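Local coordinates for probable TonB-dependent siderophore receptor PiuA (Acinetobacter baumannii, PDB 5FP1), which probably takes part in the first step of iron uptake by binding iron-chelating siderophores at the outer membrane, and may bind ferric enterobactin with micromolar affinity, at residues Ser28-Phe33 with Ser125-Ala130; Thr55-Thr58 with Leu64-Val67; Glu188-Ser193 with Gly707-Leu712. One frame throughout, in Å; residues are numbered along the deposited sequence.

In the fold
Contact 2 lies in the plug that fills the barrel of this TonB-dependent receptor, and contact 1 joins the N-terminal loop to a plug helix. Contact 3 lies in the barrel, where the turn after strand 177-188 reaches the start of the last strand. Along the chain contact 2 is nested inside the loop closed by contact 1, yet their centres are about 23 Å apart. Contact 3 closes a span of more than 500 residues and lies across the chain's centre from contact 1, with centres about 37 Å apart. Contacts 2 and 3 touch: Lys56 CD packs on Val711 CG1 at 3.9 Å, plug loop against barrel strand. In contact 1 the side chain of Lys32 is about 12 Å from a bound C8E detergent.

Contact 1: Ser28-Phe33 with Ser125-Ala130; sequences SANSKF and SAMGGA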
loop_
_atom_site.group_PDB
_atom_site.type_symbol
_atom_site.label_atom_id
_atom_site.label_comp_id
_atom_site.label_asym_id
_atom_site.label_seq_id
_atom_site.Cartn_x
_atom_site.Cartn_y
_atom_site.Cartn_z
ATOM N N SER A 28 -15.118 11.993 0.566
ATOM C CA SER A 28 -14.503 10.854 -0.079
ATOM C C SER A 28 -15.088 10.617 -1.459
ATOM O O SER A 28 -16.272 10.843 -1.673
ATOM C CB SER A 28 -14.745 9.625 0.772
ATOM O OG SER A 28 -14.383 8.464 0.055
ATOM N N ALA A 29 -14.269 10.127 -2.390
ATOM C CA ALA A 29 -14.772 9.730 -3.706
ATOM C C ALA A 29 -15.373 8.333 -3.649
ATOM O O ALA A 29 -15.933 7.843 -4.606
ATOM C CB ALA A 29 -13.648 9.803 -4.746
ATOM N N ASN A 30 -15.281 7.684 -2.498
ATOM C CA ASN A 30 -15.814 6.351 -2.327
ATOM C C ASN A 30 -17.291 6.421 -1.885
ATOM O O ASN A 30 -17.611 6.955 -0.818
ATOM C CB ASN A 30 -14.930 5.632 -1.290
ATOM C CG ASN A 30 -15.344 4.191 -1.000
ATOM O OD1 ASN A 30 -16.404 3.730 -1.391
ATOM N ND2 ASN A 30 -14.485 3.475 -0.273
ATOM N N SER A 31 -18.195 5.884 -2.696
ATOM C CA SER A 31 -19.627 5.988 -2.402
ATOM C C SER A 31 -20.074 5.139 -1.196
ATOM O O SER A 31 -21.228 5.230 -0.739
ATOM C CB SER A 31 -20.458 5.676 -3.649
ATOM O OG SER A 31 -20.493 4.280 -3.902
ATOM N N LYS A 32 -19.176 4.322 -0.657
ATOM C CA LYS A 32 -19.457 3.638 0.611
ATOM C C LYS A 32 -19.347 4.532 1.853
ATOM O O LYS A 32 -19.821 4.149 2.929
ATOM C CB LYS A 32 -18.573 2.400 0.760
ATOM C CG LYS A 32 -18.990 1.325 -0.213
ATOM C CD LYS A 32 -18.343 0.002 0.053
ATOM C CE LYS A 32 -18.761 -1.016 -0.984
ATOM N NZ LYS A 32 -17.872 -2.182 -0.811
ATOM N N PHE A 33 -18.704 5.687 1.711
ATOM C CA PHE A 33 -18.699 6.724 2.736
ATOM C C PHE A 33 -19.854 7.647 2.379
ATOM O O PHE A 33 -19.736 8.525 1.548
ATOM C CB PHE A 33 -17.396 7.519 2.750
ATOM C CG PHE A 33 -16.253 6.824 3.450
ATOM C CD1 PHE A 33 -16.328 6.517 4.804
ATOM C CD2 PHE A 33 -15.099 6.499 2.767
ATOM C CE1 PHE A 33 -15.283 5.880 5.455
ATOM C CE2 PHE A 33 -14.031 5.875 3.410
ATOM C CZ PHE A 33 -14.125 5.552 4.758
ATOM N N SER A 125 -13.988 -4.112 7.598
ATOM C CA SER A 125 -14.559 -5.157 6.764
ATOM C C SER A 125 -15.975 -4.851 6.309
ATOM O O SER A 125 -16.368 -5.325 5.255
ATOM C CB SER A 125 -14.506 -6.544 7.428
ATOM O OG SER A 125 -13.173 -6.999 7.568
ATOM N N ALA A 126 -16.758 -4.067 7.057
ATOM C CA ALA A 126 -18.122 -3.786 6.597
ATOM C C ALA A 126 -18.103 -3.009 5.277
ATOM O O ALA A 126 -19.052 -3.069 4.474
ATOM C CB ALA A 126 -18.914 -3.052 7.665
ATOM N N MET A 127 -17.019 -2.260 5.050
ATOM C CA MET A 127 -16.866 -1.482 3.840
ATOM C C MET A 127 -16.151 -2.282 2.736
ATOM O O MET A 127 -16.385 -2.052 1.556
ATOM C CB MET A 127 -16.075 -0.199 4.119
ATOM C CG MET A 127 -16.803 0.702 5.090
ATOM S SD MET A 127 -16.027 2.312 5.201
ATOM C CE MET A 127 -16.536 3.023 3.649
ATOM N N GLY A 128 -15.288 -3.214 3.120
ATOM C CA GLY A 128 -14.408 -3.866 2.143
ATOM C C GLY A 128 -14.391 -5.382 2.102
ATOM O O GLY A 128 -13.784 -5.962 1.198
ATOM N N GLY A 129 -15.081 -6.036 3.027
ATOM C CA GLY A 129 -15.033 -7.481 3.123
ATOM C C GLY A 129 -13.783 -8.018 3.818
ATOM O O GLY A 129 -13.260 -7.409 4.754
ATOM N N ALA A 130 -13.301 -9.166 3.350
ATOM C CA ALA A 130 -12.164 -9.805 3.968
ATOM C C ALA A 130 -10.990 -8.843 4.075
ATOM O O ALA A 130 -10.725 -8.076 3.156
ATOM C CB ALA A 130 -11.759 -11.032 3.198
HETATM O O HOH W 1 -14.675 0.548 0.367
HETATM O O HOH W 2 -19.380 -3.093 1.813
#
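Met127 meets Phe33 and Lys32 with its methyl and its backbone carbonyl: the methyl lies on the Phe33 ring and the carbonyl takes the Lys32 ammonium. The thioether chain leaves the backbone with CG anti to the carbonyl carbon, runs extended through chi2, then bends at chi3 (74°), which turns CE onto the aromatic face. Met127 CE stands 3.5 Å from the centroid of the Phe33 ring and nearly on the ring normal, a CH-pi contact that touches all six ring carbons almost evenly. Met127 SD comes in obliquely, 4.1 Å from the Phe33 centroid and closer to the CE1 and CZ side, giving a Met-aromatic contact. The same methyl also rests against Lys32, with Met127 CE 3.6 Å from Lys32 CB, so it is wedged between ring and aliphatic stem. From CG onward the Lys32 chain is extended, and its CD passes Met127 O before Lys32 NZ donates to Met127 O at 2.8 Å from a position tilted 24° out of the carbonyl plane. Two waters widen the polar side. Water 1 accepts from Asn30 ND2 at 3.0 Å and donates weakly to Met127 O; water 2 accepts from Lys32 NZ and donates to Ala126 O at 2.7 Å. Met127 O thus has the ammonium and, weakly, water 1, while Ala126 O has water 2. Lys32 is itself placed by an Asx turn, Lys32 N donating to Asn30 OD1 at 2.9 Å, within a type I turn from Asn30 to Phe33. Ser28 opens the segment with an ST turn to Asn30 N, and its hydroxyl also bonds Glu118. The pair joins the N-terminal loop before strand 43-47 to helix 125-128, with Tyr422 of the barrel in cation-pi contact with Lys32, strand 459-476 beside Met127, and strand 114-121 of the plug sheet against Phe33.

Contact 2: Thr55-Thr58 with Leu64-Val67; sequences TKVT and LRTV
Arg65 reaches across to Val57 and Thr55 with its guanidinium. Its CG sits between the backbone N and the carbonyl carbon (chi1 85°), and from there the chain runs extended to NE, carrying the charged end over to the other segment. The closest packing is on the Val57 side, where Arg65 NH1 lies 3.7 Å from Val57 CG1, the methyl approaching the guanidinium obliquely. The Thr55 side is looser: Thr55 CB stays 4.1 Å from Arg65 NH2, and no direct hydrogen bond joins the two segments. Water 3 fills that role, lying in the guanidinium plane at its edge. It accepts from Arg65 NH2 at 2.8 Å and donates to Thr55 O, bridging arginine to the C-terminal end of helix 49-55. Thr55 OG1 is turned back to Leu51 O and also takes a weak bond from Val57 N. Beyond the contact, Arg65 NE makes a long, weak ion pair with Asp667 of the barrel, which may partly offset the nearby charge of Arg665. Lys56, with positive phi, ends the helix and points away. The arrangement ties the C-terminal end of helix 49-55 to the turn after the short helix 60-63, within the plug domain of a TonB-dependent receptor.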
loop_
_atom_site.group_PDB
_atom_site.type_symbol
_atom_site.label_atom_id
_atom_site.label_comp_id
_atom_site.label_asym_id
_atom_site.label_seq_id
_atom_site.Cartn_x
_atom_site.Cartn_y
_atom_site.Cartn_z
ATOM N N THR A 55 4.597 17.457 -4.210
ATOM C CA THR A 55 5.712 16.584 -3.862
ATOM C C THR A 55 6.307 15.863 -5.056
ATOM O O THR A 55 7.409 15.369 -4.974
ATOM C CB THR A 55 5.290 15.501 -2.836
ATOM O OG1 THR A 55 4.162 14.769 -3.322
ATOM C CG2 THR A 55 4.956 16.147 -1.507
ATOM N N LYS A 56 5.552 15.820 -6.141
ATOM C CA LYS A 56 5.836 15.042 -7.352
ATOM C C LYS A 56 6.138 13.584 -7.010
ATOM O O LYS A 56 7.058 12.990 -7.586
ATOM C CB LYS A 56 6.972 15.646 -8.196
ATOM C CG LYS A 56 6.867 15.315 -9.687
ATOM C CD LYS A 56 8.065 15.831 -10.494
ATOM C CE LYS A 56 8.087 15.261 -11.914
ATOM N NZ LYS A 56 6.894 15.680 -12.706
ATOM N N VAL A 57 5.378 13.015 -6.070
ATOM C CA VAL A 57 5.509 11.574 -5.794
ATOM C C VAL A 57 5.061 10.778 -6.996
ATOM O O VAL A 57 4.018 11.066 -7.603
ATOM C CB VAL A 57 4.790 11.118 -4.523
ATOM C CG1 VAL A 57 5.525 11.624 -3.293
ATOM C CG2 VAL A 57 3.338 11.558 -4.522
ATOM N N THR A 58 5.855 9.786 -7.364
ATOM C CA THR A 58 5.575 9.030 -8.563
ATOM C C THR A 58 5.061 7.613 -8.299
ATOM O O THR A 58 4.526 6.971 -9.198
ATOM C CB THR A 58 6.807 8.939 -9.462
ATOM O OG1 THR A 58 7.790 8.124 -8.832
ATOM C CG2 THR A 58 7.382 10.361 -9.761
ATOM N N LEU A 64 2.916 7.433 0.346
ATOM C CA LEU A 64 2.536 7.032 1.686
ATOM C C LEU A 64 3.443 7.599 2.767
ATOM O O LEU A 64 3.068 7.612 3.942
ATOM C CB LEU A 64 2.498 5.492 1.774
ATOM C CG LEU A 64 1.307 4.888 1.027
ATOM C CD1 LEU A 64 1.453 3.370 1.010
ATOM C CD2 LEU A 64 -0.014 5.311 1.653
ATOM N N ARG A 65 4.627 8.072 2.390
ATOM C CA ARG A 65 5.508 8.714 3.367
ATOM C C ARG A 65 4.833 9.932 4.013
ATOM O O ARG A 65 5.221 10.327 5.106
ATOM C CB ARG A 65 6.844 9.152 2.741
ATOM C CG ARG A 65 6.822 10.517 2.061
ATOM C CD ARG A 65 8.204 10.921 1.572
ATOM N NE ARG A 65 8.173 12.229 0.941
ATOM C CZ ARG A 65 8.347 12.425 -0.364
ATOM N NH1 ARG A 65 8.594 11.402 -1.167
ATOM N NH2 ARG A 65 8.291 13.640 -0.849
ATOM N N THR A 66 3.859 10.520 3.332
ATOM C CA THR A 66 3.137 11.699 3.868
ATOM C C THR A 66 2.129 11.369 4.937
ATOM O O THR A 66 1.559 12.293 5.540
ATOM C CB THR A 66 2.368 12.475 2.781
ATOM O OG1 THR A 66 1.314 11.661 2.208
ATOM C CG2 THR A 66 3.302 12.940 1.714
ATOM N N VAL A 67 1.879 10.078 5.158
ATOM C CA VAL A 67 0.904 9.646 6.168
ATOM C C VAL A 67 1.649 8.985 7.306
ATOM O O VAL A 67 2.157 7.866 7.157
ATOM C CB VAL A 67 -0.101 8.619 5.619
ATOM C CG1 VAL A 67 -1.169 8.329 6.674
ATOM C CG2 VAL A 67 -0.735 9.119 4.330
HETATM O O HOH W 3 8.954 14.094 -3.491
#

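Contact 3: Glu188-Ser193 with Gly707-Leu712; sequences EKAGQS and GRSAVL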
loop_
_atom_site.group_PDB
_atom_site.type_symbol
_atom_site.label_atom_id
_atom_site.label_comp_id
_atom_site.label_asym_id
_atom_site.label_seq_id
_atom_site.Cartn_x
_atom_site.Cartn_y
_atom_site.Cartn_z
ATOM N N GLU A 188 17.311 5.941 -11.724
ATOM C CA GLU A 188 18.144 5.126 -10.853
ATOM C C GLU A 188 17.790 5.495 -9.435
ATOM O O GLU A 188 17.433 6.636 -9.168
ATOM C CB GLU A 188 19.624 5.413 -11.081
ATOM C CG GLU A 188 20.090 5.039 -12.462
ATOM C CD GLU A 188 21.520 5.496 -12.714
ATOM O OE1 GLU A 188 22.216 5.923 -11.755
ATOM O OE2 GLU A 188 21.927 5.410 -13.879
ATOM N N LYS A 189 17.879 4.534 -8.519
ATOM C CA LYS A 189 17.635 4.826 -7.119
ATOM C C LYS A 189 18.651 5.882 -6.677
ATOM O O LYS A 189 19.867 5.704 -6.833
ATOM C CB LYS A 189 17.763 3.578 -6.263
ATOM C CG LYS A 189 17.401 3.824 -4.819
ATOM C CD LYS A 189 17.604 2.569 -3.984
ATOM C CE LYS A 189 17.196 2.809 -2.527
ATOM N NZ LYS A 189 17.633 1.703 -1.629
ATOM N N ALA A 190 18.157 6.958 -6.094
ATOM C CA ALA A 190 19.007 8.118 -5.811
ATOM C C ALA A 190 20.062 7.791 -4.768
ATOM O O ALA A 190 19.754 7.223 -3.702
ATOM C CB ALA A 190 18.146 9.278 -5.314
ATOM N N GLY A 191 21.310 8.105 -5.095
ATOM C CA GLY A 191 22.427 7.908 -4.175
ATOM C C GLY A 191 22.999 6.514 -4.179
ATOM O O GLY A 191 23.991 6.234 -3.504
ATOM N N GLN A 192 22.392 5.626 -4.947
ATOM C CA GLN A 192 22.842 4.223 -5.000
ATOM C C GLN A 192 23.466 3.893 -6.360
ATOM O O GLN A 192 22.802 3.298 -7.216
ATOM C CB GLN A 192 21.642 3.289 -4.775
ATOM C CG GLN A 192 21.992 1.858 -4.426
ATOM C CD GLN A 192 20.789 0.947 -4.462
ATOM O OE1 GLN A 192 20.165 0.776 -5.510
ATOM N NE2 GLN A 192 20.474 0.332 -3.331
ATOM N N SER A 193 24.740 4.233 -6.547
ATOM C CA SER A 193 25.457 3.945 -7.806
ATOM C C SER A 193 25.542 2.460 -8.172
ATOM O O SER A 193 25.719 1.584 -7.309
ATOM C CB SER A 193 26.896 4.498 -7.754
ATOM O OG SER A 193 26.888 5.908 -7.707
ATOM N N GLY A 707 18.666 8.282 -1.356
ATOM C CA GLY A 707 19.470 9.458 -0.983
ATOM C C GLY A 707 18.897 10.768 -1.519
ATOM O O GLY A 707 17.806 10.809 -2.070
ATOM N N ARG A 708 19.635 11.859 -1.336
ATOM C CA ARG A 708 19.201 13.162 -1.854
ATOM C C ARG A 708 19.047 13.141 -3.366
ATOM O O ARG A 708 19.857 12.555 -4.094
ATOM C CB ARG A 708 20.214 14.252 -1.457
ATOM C CG ARG A 708 19.802 15.657 -1.893
ATOM C CD ARG A 708 20.507 16.702 -1.063
ATOM N NE ARG A 708 21.945 16.633 -1.238
ATOM C CZ ARG A 708 22.835 17.012 -0.324
ATOM N NH1 ARG A 708 22.451 17.483 0.862
ATOM N NH2 ARG A 708 24.122 16.903 -0.599
ATOM N N SER A 709 18.004 13.787 -3.864
ATOM C CA SER A 709 17.830 13.933 -5.295
ATOM C C SER A 709 17.205 15.301 -5.587
ATOM O O SER A 709 16.688 15.945 -4.691
ATOM C CB SER A 709 16.935 12.833 -5.871
ATOM O OG SER A 709 15.598 12.978 -5.407
ATOM N N ALA A 710 17.273 15.713 -6.840
ATOM C CA ALA A 710 16.586 16.909 -7.301
ATOM C C ALA A 710 15.892 16.581 -8.592
ATOM O O ALA A 710 16.417 15.854 -9.425
ATOM C CB ALA A 710 17.585 18.049 -7.535
ATOM N N VAL A 711 14.716 17.166 -8.779
ATOM C CA VAL A 711 13.989 17.041 -10.021
ATOM C C VAL A 711 13.544 18.415 -10.498
ATOM O O VAL A 711 13.057 19.223 -9.702
ATOM C CB VAL A 711 12.743 16.170 -9.832
ATOM C CG1 VAL A 711 11.928 16.126 -11.106
ATOM C CG2 VAL A 711 13.162 14.752 -9.425
ATOM N N LEU A 712 13.687 18.662 -11.792
ATOM C CA LEU A 712 13.205 19.910 -12.382
ATOM C C LEU A 712 12.211 19.584 -13.452
ATOM O O LEU A 712 12.494 18.798 -14.359
ATOM C CB LEU A 712 14.360 20.719 -12.986
ATOM C CG LEU A 712 13.941 22.066 -13.597
ATOM C CD1 LEU A 712 13.494 22.987 -12.474
ATOM C CD2 LEU A 712 15.106 22.678 -14.365
#
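Ala190 meets Gly707 with its carbonyl, and Gly707, Arg708 and Ser709 with its methyl. The backbone tie is Gly707 N to Ala190 O, 2.8 Å long with an N-H...O angle of 158°; the donor stands above the carbonyl plane, 49° out of it. Ala190 CB lies 3.6 Å from Gly707 O and 3.9 Å from Arg708 O, settling against the backbone just where strand 709-717 begins. Followed outward, the Ser709 side chain first presents CB to this methyl, Ser709 CB to Ala190 CB being 3.8 Å; its tip OG, set between backbone N and carbonyl carbon by a chi1 of 68°, then bonds Asn685 of the neighbouring strand. Gly191 and Gly707 face each other without side chains, and the backbones come close there. Gly191, with positive phi, sits in the type II turn from Lys189 to Gln192, and its N donates to Asp159. Lys189 forms a salt bridge with Asp231. The turn leads off the end of strand 177-188 and packs on the start of the last strand, beside the place where strand 709-717 pairs with strand 149-157 to close the beta-barrel of a TonB-dependent receptor.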